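Local coordinates for protein alpha-pyrone synthesis polyketide synthase-like Pks18 (Mycobacterium tuberculosis, PDB 1TED) that is a type III polyketide synthase that probably extends medium- and long-chain acyl-CoA starters with malonyl-CoA to make tri- and tetraketide alpha-pyrones, at residues T31-E36 / L231-S236; V47-A52 / S76-R81; Q255-T260 / P379-E384. All coordinates share one frame; numbering follows the deposited sequence.

Contact 1 of 3, residues T31-E36 / L231-S236; sequences TVAVIE and LVIGAS
Val32, Val34 and Glu36 of strand 32-41 are laced to Ser236, Gly234 and Val232 of strand 226-236, an antiparallel pair in the mixed sheet of the N-terminal half of the thiolase fold. Two complete hydrogen-bonded pairs, Val32 with Ser236 and Val34 with Gly234, carry the ladder, and it continues where Glu36 N meets Val232 O at 2.9 Å. The short segments run at 141° to each other, which shows the twist of the sheet. At the Thr31 end, Ser236 O is held by Val32 N at 2.9 Å. Thr31 OG1 lies close by the same carbonyl, at a separation too short to be relied on.

Side chains divide between two faces. On one, Ile35 and Ile233 lie alongside each other and point the same way. Ile233 is bent at chi2 (-55°), which brings its CD1 to 3.8 Å from Ile35 CG1. The other branch of Ile35, CG2, meets Leu231 CD2 at 4.0 Å, the two chains slanting across one another. The opposite face carries Val34, whose CG2 rests on Ser236 CB at 3.9 Å. Gly234 presents only its backbone there, and the carboxylate of Glu36 uses that bareness: OE1 comes within 3.8 Å of Gly234 CA, with Lys196 as a long, weak ionic partner.

On its far edge strand 32-41 is also bonded to strand 247-256, which opens the C-terminal half, so the two halves join edge to edge here. Strands 32-41 and 226-236 are strands 1 and 5 of the 3-2-4-5-1 sheet typical of each half of a thiolase fold, with helix 177-191 packed on the face of Ala33, Ile233 and Ala235.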
loop_
_atom_site.group_PDB
_atom_site.type_symbol
_atom_site.label_atom_id
_atom_site.label_comp_id
_atom_site.label_asym_id
_atom_site.label_seq_id
_atom_site.Cartn_x
_atom_site.Cartn_y
_atom_site.Cartn_z
ATOM N N THR A 31 23.523 10.944 -3.081
ATOM C CA THR A 31 23.385 10.160 -4.299
ATOM C C THR A 31 22.060 10.450 -5.024
ATOM O O THR A 31 21.127 11.000 -4.439
ATOM C CB THR A 31 23.442 8.662 -3.963
ATOM O OG1 THR A 31 23.515 7.911 -5.174
ATOM C CG2 THR A 31 22.196 8.235 -3.189
ATOM N N VAL A 32 21.983 10.075 -6.297
ATOM C CA VAL A 32 20.771 10.276 -7.074
ATOM C C VAL A 32 20.202 8.932 -7.540
ATOM O O VAL A 32 20.952 8.053 -7.973
ATOM C CB VAL A 32 21.048 11.147 -8.307
ATOM C CG1 VAL A 32 19.728 11.607 -8.908
ATOM C CG2 VAL A 32 21.894 12.355 -7.914
ATOM N N ALA A 33 18.884 8.771 -7.449
ATOM C CA ALA A 33 18.240 7.526 -7.862
ATOM C C ALA A 33 18.163 7.451 -9.380
ATOM O O ALA A 33 17.830 8.429 -10.049
ATOM C CB ALA A 33 16.849 7.419 -7.261
ATOM N N VAL A 34 18.473 6.273 -9.909
ATOM C CA VAL A 34 18.478 6.029 -11.341
ATOM C C VAL A 34 17.681 4.779 -11.723
ATOM O O VAL A 34 17.813 3.733 -11.094
ATOM C CB VAL A 34 19.949 5.866 -11.844
ATOM C CG1 VAL A 34 19.984 5.376 -13.296
ATOM C CG2 VAL A 34 20.679 7.189 -11.704
ATOM N N ILE A 35 16.832 4.900 -12.739
ATOM C CA ILE A 35 16.071 3.756 -13.230
ATOM C C ILE A 35 17.097 3.065 -14.114
ATOM O O ILE A 35 17.446 3.571 -15.170
ATOM C CB ILE A 35 14.878 4.185 -14.100
ATOM C CG1 ILE A 35 13.842 4.912 -13.241
ATOM C CG2 ILE A 35 14.276 2.965 -14.789
ATOM C CD1 ILE A 35 12.796 5.663 -14.064
ATOM N N GLU A 36 17.586 1.915 -13.672
ATOM C CA GLU A 36 18.617 1.205 -14.404
ATOM C C GLU A 36 18.072 0.098 -15.292
ATOM O O GLU A 36 18.746 -0.368 -16.210
ATOM C CB GLU A 36 19.647 0.686 -13.390
ATOM C CG GLU A 36 20.024 1.800 -12.427
ATOM C CD GLU A 36 21.279 1.554 -11.623
ATOM O OE1 GLU A 36 21.336 0.544 -10.894
ATOM O OE2 GLU A 36 22.208 2.393 -11.707
ATOM N N LEU A 231 10.342 -1.545 -12.769
ATOM C CA LEU A 231 11.520 -0.684 -12.793
ATOM C C LEU A 231 12.533 -1.253 -11.809
ATOM O O LEU A 231 12.155 -1.814 -10.785
ATOM C CB LEU A 231 11.170 0.736 -12.337
ATOM C CG LEU A 231 10.055 1.499 -13.037
ATOM C CD1 LEU A 231 9.791 2.780 -12.258
ATOM C CD2 LEU A 231 10.447 1.804 -14.478
ATOM N N VAL A 232 13.812 -1.125 -12.130
ATOM C CA VAL A 232 14.860 -1.573 -11.228
ATOM C C VAL A 232 15.606 -0.293 -10.878
ATOM O O VAL A 232 16.181 0.352 -11.746
ATOM C CB VAL A 232 15.824 -2.587 -11.891
ATOM C CG1 VAL A 232 16.922 -2.984 -10.898
ATOM C CG2 VAL A 232 15.052 -3.819 -12.337
ATOM N N ILE A 233 15.572 0.068 -9.601
ATOM C CA ILE A 233 16.194 1.293 -9.111
ATOM C C ILE A 233 17.493 1.051 -8.345
ATOM O O ILE A 233 17.650 0.043 -7.652
ATOM C CB ILE A 233 15.211 2.049 -8.174
ATOM C CG1 ILE A 233 13.806 2.047 -8.783
ATOM C CG2 ILE A 233 15.689 3.464 -7.925
ATOM C CD1 ILE A 233 13.723 2.605 -10.200
ATOM N N GLY A 234 18.416 1.997 -8.475
ATOM C CA GLY A 234 19.683 1.913 -7.780
ATOM C C GLY A 234 20.188 3.315 -7.497
ATOM O O GLY A 234 19.759 4.272 -8.139
ATOM N N ALA A 235 21.084 3.442 -6.525
ATOM C CA ALA A 235 21.653 4.734 -6.169
ATOM C C ALA A 235 22.895 4.926 -7.022
ATOM O O ALA A 235 23.577 3.958 -7.356
ATOM C CB ALA A 235 22.016 4.764 -4.688
ATOM N N SER A 236 23.186 6.168 -7.379
ATOM C CA SER A 236 24.346 6.457 -8.213
ATOM C C SER A 236 25.010 7.760 -7.788
ATOM O O SER A 236 24.326 8.720 -7.417
ATOM C CB SER A 236 23.907 6.533 -9.680
ATOM O OG SER A 236 24.949 7.011 -10.510
#

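Contact 2 of 3, residues V47-A52 / S76-R81; sequences VNQSDA and SRITTR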
loop_
_atom_site.group_PDB
_atom_site.type_symbol
_atom_site.label_atom_id
_atom_site.label_comp_id
_atom_site.label_asym_id
_atom_site.label_seq_id
_atom_site.Cartn_x
_atom_site.Cartn_y
_atom_site.Cartn_z
ATOM N N VAL A 47 -7.655 -6.783 -28.117
ATOM C CA VAL A 47 -9.052 -6.450 -28.362
ATOM C C VAL A 47 -9.168 -5.214 -29.243
ATOM O O VAL A 47 -8.682 -4.145 -28.898
ATOM C CB VAL A 47 -9.825 -6.202 -27.048
ATOM C CG1 VAL A 47 -11.246 -5.786 -27.355
ATOM C CG2 VAL A 47 -9.848 -7.462 -26.217
ATOM N N ASN A 48 -9.804 -5.374 -30.396
ATOM C CA ASN A 48 -9.971 -4.260 -31.307
ATOM C C ASN A 48 -11.111 -3.374 -30.820
ATOM O O ASN A 48 -12.221 -3.847 -30.584
ATOM C CB ASN A 48 -10.247 -4.775 -32.715
ATOM C CG ASN A 48 -10.316 -3.662 -33.729
ATOM O OD1 ASN A 48 -11.281 -2.896 -33.756
ATOM N ND2 ASN A 48 -9.289 -3.551 -34.562
ATOM N N GLN A 49 -10.820 -2.086 -30.672
ATOM C CA GLN A 49 -11.797 -1.107 -30.185
ATOM C C GLN A 49 -13.098 -1.040 -30.995
ATOM O O GLN A 49 -14.190 -0.879 -30.428
ATOM C CB GLN A 49 -11.162 0.289 -30.123
ATOM C CG GLN A 49 -12.027 1.306 -29.382
ATOM C CD GLN A 49 -12.130 1.019 -27.895
ATOM O OE1 GLN A 49 -12.233 -0.136 -27.470
ATOM N NE2 GLN A 49 -12.115 2.074 -27.092
ATOM N N SER A 50 -12.983 -1.152 -32.315
ATOM C CA SER A 50 -14.161 -1.134 -33.179
ATOM C C SER A 50 -15.004 -2.377 -32.895
ATOM O O SER A 50 -16.214 -2.274 -32.696
ATOM C CB SER A 50 -13.750 -1.109 -34.653
ATOM O OG SER A 50 -13.001 0.058 -34.948
ATOM N N ASP A 51 -14.367 -3.547 -32.871
ATOM C CA ASP A 51 -15.088 -4.787 -32.578
ATOM C C ASP A 51 -15.687 -4.691 -31.168
ATOM O O ASP A 51 -16.846 -5.049 -30.953
ATOM C CB ASP A 51 -14.155 -6.008 -32.661
ATOM C CG ASP A 51 -13.502 -6.163 -34.029
ATOM O OD1 ASP A 51 -14.192 -5.992 -35.053
ATOM O OD2 ASP A 51 -12.295 -6.474 -34.084
ATOM N N ALA A 52 -14.902 -4.195 -30.215
ATOM C CA ALA A 52 -15.380 -4.046 -28.844
ATOM C C ALA A 52 -16.675 -3.241 -28.819
ATOM O O ALA A 52 -17.648 -3.641 -28.176
ATOM C CB ALA A 52 -14.322 -3.355 -27.981
ATOM N N SER A 76 -13.102 7.715 -27.839
ATOM C CA SER A 76 -12.090 7.219 -26.905
ATOM C C SER A 76 -10.656 7.466 -27.364
ATOM O O SER A 76 -9.758 7.616 -26.547
ATOM C CB SER A 76 -12.276 5.722 -26.685
ATOM O OG SER A 76 -11.913 4.995 -27.848
ATOM N N ARG A 77 -10.455 7.505 -28.676
ATOM C CA ARG A 77 -9.137 7.699 -29.274
ATOM C C ARG A 77 -8.252 6.487 -28.986
ATOM O O ARG A 77 -7.033 6.597 -28.865
ATOM C CB ARG A 77 -8.480 8.984 -28.760
ATOM C CG ARG A 77 -9.335 10.230 -28.950
ATOM C CD ARG A 77 -8.506 11.433 -29.399
ATOM N NE ARG A 77 -8.533 11.606 -30.852
ATOM C CZ ARG A 77 -9.523 12.197 -31.520
ATOM N NH1 ARG A 77 -10.571 12.686 -30.870
ATOM N NH2 ARG A 77 -9.475 12.288 -32.843
ATOM N N ILE A 78 -8.894 5.325 -28.891
ATOM C CA ILE A 78 -8.223 4.058 -28.632
ATOM C C ILE A 78 -8.449 3.111 -29.812
ATOM O O ILE A 78 -9.576 2.960 -30.284
ATOM C CB ILE A 78 -8.787 3.388 -27.361
ATOM C CG1 ILE A 78 -8.396 4.198 -26.127
ATOM C CG2 ILE A 78 -8.299 1.951 -27.265
ATOM C CD1 ILE A 78 -9.031 3.695 -24.848
ATOM N N THR A 79 -7.380 2.469 -30.275
ATOM C CA THR A 79 -7.463 1.527 -31.388
ATOM C C THR A 79 -7.482 0.094 -30.860
ATOM O O THR A 79 -8.255 -0.733 -31.332
ATOM C CB THR A 79 -6.273 1.705 -32.340
ATOM O OG1 THR A 79 -6.338 3.006 -32.929
ATOM C CG2 THR A 79 -6.295 0.664 -33.434
ATOM N N THR A 80 -6.623 -0.186 -29.880
ATOM C CA THR A 80 -6.540 -1.511 -29.256
ATOM C C THR A 80 -6.150 -1.427 -27.778
ATOM O O THR A 80 -5.712 -0.392 -27.292
ATOM C CB THR A 80 -5.471 -2.428 -29.926
ATOM O OG1 THR A 80 -4.205 -1.747 -29.966
ATOM C CG2 THR A 80 -5.890 -2.841 -31.316
ATOM N N ARG A 81 -6.327 -2.542 -27.082
ATOM C CA ARG A 81 -5.945 -2.693 -25.679
ATOM C C ARG A 81 -5.892 -4.196 -25.367
ATOM O O ARG A 81 -6.554 -5.010 -26.024
ATOM C CB ARG A 81 -6.900 -1.937 -24.735
ATOM C CG ARG A 81 -8.350 -2.020 -25.081
ATOM C CD ARG A 81 -9.210 -1.115 -24.191
ATOM N NE ARG A 81 -10.586 -1.117 -24.678
ATOM C CZ ARG A 81 -11.664 -1.066 -23.907
ATOM N NH1 ARG A 81 -11.545 -1.006 -22.586
ATOM N NH2 ARG A 81 -12.865 -1.092 -24.465
#
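Gln49 and Arg81 meet with their flat ends almost perpendicular, the amide and guanidinium planes standing 87° apart. Gln49 OE1 takes the NH2 hydrogen of Arg81 on a lone pair in the amide plane at 3.2 Å, and NE of the same arginine adds a longer, weak bond. The other end of the amide is fixed as well: Gln49 NE2 points straight at Ser76 OG, 3.0 Å away and within the amide plane, and has a second acceptor in Ser222 O. With both ends engaged, the amide has little freedom to flip. Gln49 reaches this place because CG is anti to the backbone N and the chain then bends at chi2 (68°), drawing it obliquely across Ile78, whose CB lies 3.6 Å from Gln49 NE2.

The backbone here is a small two-stranded antiparallel sheet, 46-48 with 80-82, that leads directly into helix 49-57. Val47 N binds Arg81 O at 3.0 Å, the return bond is weak, and Gln49 N donates to Thr79 O. Asn48 sits at the N-cap, where its OD1 accepts from Asp51 N at 3.3 Å and weakly from Ser50 N. Within 76-81, Ser76 OG also accepts from Ile78 N in an ST turn, and it bonds to Tyr73 O.

Arg81 runs extended from CG to NE, carrying its guanidinium past Gln49. NH1 binds Phe224 O and NH2 also binds His221 O, the backbone of a residue expected by similarity to bind substrate. A bound myristic acid touches the same arginine.

Contact 3 of 3, residues Q255-T260 / P379-E384; sequences QLLDNT and PGVTVE
Leu257 and Val381 meet through both backbone and side chain. Leu257 N points almost straight at Val381 O (3.0 Å), and the CD1 methyl of Leu257 presses on Val381 CG1 at 3.3 Å, tighter than normal van der Waals contact. Leu257 CD2 leans more loosely on Val383 CG2. Val383 N bonds to Gln255 O at 2.8 Å, joining strands 247-256 and 382-390. Thr260 crosses Val381 at about a right angle, its OG1 lying 3.1 Å from Val381 CB. The same Thr260 OG1 is 2.9 Å from Gly380 O and close to Leu257 O.

Around this shell, one water accepts from Thr260 N at 3.1 Å, donates to Leu257 O and adds a weak bond to Gly380 O. A G1 beta bulge, with Val381 and Thr382 both facing Gly378, closes the loop that corresponds to the GFGPG loop of chalcone synthases. Thr382 OG1 ties back to Pro379 O and weakly to Arg167 of the second subunit. The chemistry implies a junction in which ladder bonds give way to a water bridging the two loops, beside close-packed aliphatic carbons.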
loop_
_atom_site.group_PDB
_atom_site.type_symbol
_atom_site.label_atom_id
_atom_site.label_comp_id
_atom_site.label_asym_id
_atom_site.label_seq_id
_atom_site.Cartn_x
_atom_site.Cartn_y
_atom_site.Cartn_z
ATOM N N GLN A 255 0.773 16.799 -5.090
ATOM C CA GLN A 255 -0.069 17.950 -4.815
ATOM C C GLN A 255 -1.529 17.556 -4.720
ATOM O O GLN A 255 -2.134 17.141 -5.709
ATOM C CB GLN A 255 0.083 19.008 -5.903
ATOM C CG GLN A 255 1.040 20.130 -5.552
ATOM C CD GLN A 255 0.498 21.049 -4.478
ATOM O OE1 GLN A 255 -0.644 21.488 -4.541
ATOM N NE2 GLN A 255 1.325 21.356 -3.495
ATOM N N LEU A 256 -2.084 17.671 -3.521
ATOM C CA LEU A 256 -3.489 17.370 -3.314
ATOM C C LEU A 256 -4.147 18.646 -3.826
ATOM O O LEU A 256 -3.740 19.743 -3.432
ATOM C CB LEU A 256 -3.782 17.205 -1.820
ATOM C CG LEU A 256 -4.808 16.178 -1.326
ATOM C CD1 LEU A 256 -5.283 16.598 0.075
ATOM C CD2 LEU A 256 -5.993 16.075 -2.272
ATOM N N LEU A 257 -5.131 18.521 -4.711
ATOM C CA LEU A 257 -5.815 19.706 -5.243
ATOM C C LEU A 257 -7.060 20.028 -4.434
ATOM O O LEU A 257 -7.939 19.181 -4.276
ATOM C CB LEU A 257 -6.226 19.495 -6.696
ATOM C CG LEU A 257 -5.140 19.159 -7.706
ATOM C CD1 LEU A 257 -5.801 18.879 -9.045
ATOM C CD2 LEU A 257 -4.148 20.307 -7.815
ATOM N N ASP A 258 -7.129 21.258 -3.936
ATOM C CA ASP A 258 -8.253 21.727 -3.130
ATOM C C ASP A 258 -9.633 21.473 -3.712
ATOM O O ASP A 258 -9.896 21.781 -4.871
ATOM C CB ASP A 258 -8.105 23.224 -2.873
ATOM C CG ASP A 258 -7.387 23.519 -1.585
ATOM O OD1 ASP A 258 -7.995 23.297 -0.513
ATOM O OD2 ASP A 258 -6.220 23.965 -1.640
ATOM N N ASN A 259 -10.514 20.924 -2.886
ATOM C CA ASN A 259 -11.889 20.637 -3.278
ATOM C C ASN A 259 -12.010 19.830 -4.560
ATOM O O ASN A 259 -12.675 20.251 -5.501
ATOM C CB ASN A 259 -12.679 21.943 -3.433
ATOM C CG ASN A 259 -12.550 22.847 -2.221
ATOM O OD1 ASN A 259 -12.826 22.435 -1.085
ATOM N ND2 ASN A 259 -12.128 24.091 -2.452
ATOM N N THR A 260 -11.373 18.667 -4.599
ATOM C CA THR A 260 -11.451 17.814 -5.782
ATOM C C THR A 260 -11.644 16.353 -5.390
ATOM O O THR A 260 -11.465 15.453 -6.210
ATOM C CB THR A 260 -10.175 17.937 -6.650
ATOM O OG1 THR A 260 -9.033 17.551 -5.878
ATOM C CG2 THR A 260 -9.996 19.377 -7.147
ATOM N N PRO A 379 -6.354 9.403 -6.720
ATOM C CA PRO A 379 -7.573 9.789 -6.005
ATOM C C PRO A 379 -7.374 10.960 -5.053
ATOM O O PRO A 379 -6.252 11.274 -4.652
ATOM C CB PRO A 379 -7.995 8.495 -5.304
ATOM C CG PRO A 379 -6.726 7.684 -5.245
ATOM C CD PRO A 379 -6.076 7.967 -6.556
ATOM N N GLY A 380 -8.486 11.603 -4.708
ATOM C CA GLY A 380 -8.479 12.773 -3.841
ATOM C C GLY A 380 -8.107 13.886 -4.784
ATOM O O GLY A 380 -8.322 15.081 -4.556
ATOM N N VAL A 381 -7.604 13.399 -5.911
ATOM C CA VAL A 381 -7.068 14.156 -7.014
ATOM C C VAL A 381 -5.822 14.798 -6.476
ATOM O O VAL A 381 -5.828 15.856 -5.838
ATOM C CB VAL A 381 -8.018 15.179 -7.598
ATOM C CG1 VAL A 381 -7.298 15.911 -8.713
ATOM C CG2 VAL A 381 -9.234 14.482 -8.196
ATOM N N THR A 382 -4.746 14.066 -6.716
ATOM C CA THR A 382 -3.407 14.422 -6.317
ATOM C C THR A 382 -2.622 14.367 -7.607
ATOM O O THR A 382 -2.804 13.443 -8.398
ATOM C CB THR A 382 -2.835 13.356 -5.362
ATOM O OG1 THR A 382 -3.728 13.182 -4.255
ATOM C CG2 THR A 382 -1.442 13.751 -4.867
ATOM N N VAL A 383 -1.777 15.363 -7.839
ATOM C CA VAL A 383 -0.950 15.344 -9.026
ATOM C C VAL A 383 0.325 14.676 -8.552
ATOM O O VAL A 383 0.975 15.142 -7.608
ATOM C CB VAL A 383 -0.610 16.744 -9.543
ATOM C CG1 VAL A 383 0.260 16.612 -10.787
ATOM C CG2 VAL A 383 -1.895 17.521 -9.858
ATOM N N GLU A 384 0.670 13.572 -9.203
ATOM C CA GLU A 384 1.848 12.812 -8.841
ATOM C C GLU A 384 2.793 12.852 -10.033
ATOM O O GLU A 384 2.377 12.619 -11.162
ATOM C CB GLU A 384 1.423 11.376 -8.528
ATOM C CG GLU A 384 2.139 10.749 -7.363
ATOM C CD GLU A 384 1.752 11.368 -6.039
ATOM O OE1 GLU A 384 0.693 10.997 -5.487
ATOM O OE2 GLU A 384 2.515 12.234 -5.557
HETATM O O HOH W 1 -9.411 17.581 -2.523
#

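Overall arrangement
Contacts 1 and 3 are the same pairing, strand 1 with strand 5, in the two similar halves of the fold, joined through the neighbouring strands 32-41 and 247-256; their centres lie about 27 Å apart. Helix 177-191 touches both, through Ala33, Ile233 and Ala235 in one and Glu384 in the other. Contact 1 is a regular ladder faced largely by aliphatic side chains and partly buried; contact 3, more fully buried, is the end of its ladder, with a bulge, a water and the second subunit close. Contact 2, across the chain's centre from contact 1, belongs to a separate two-stranded sheet, where a partly buried polar side-chain network dominates and myristic acid touches Arg81.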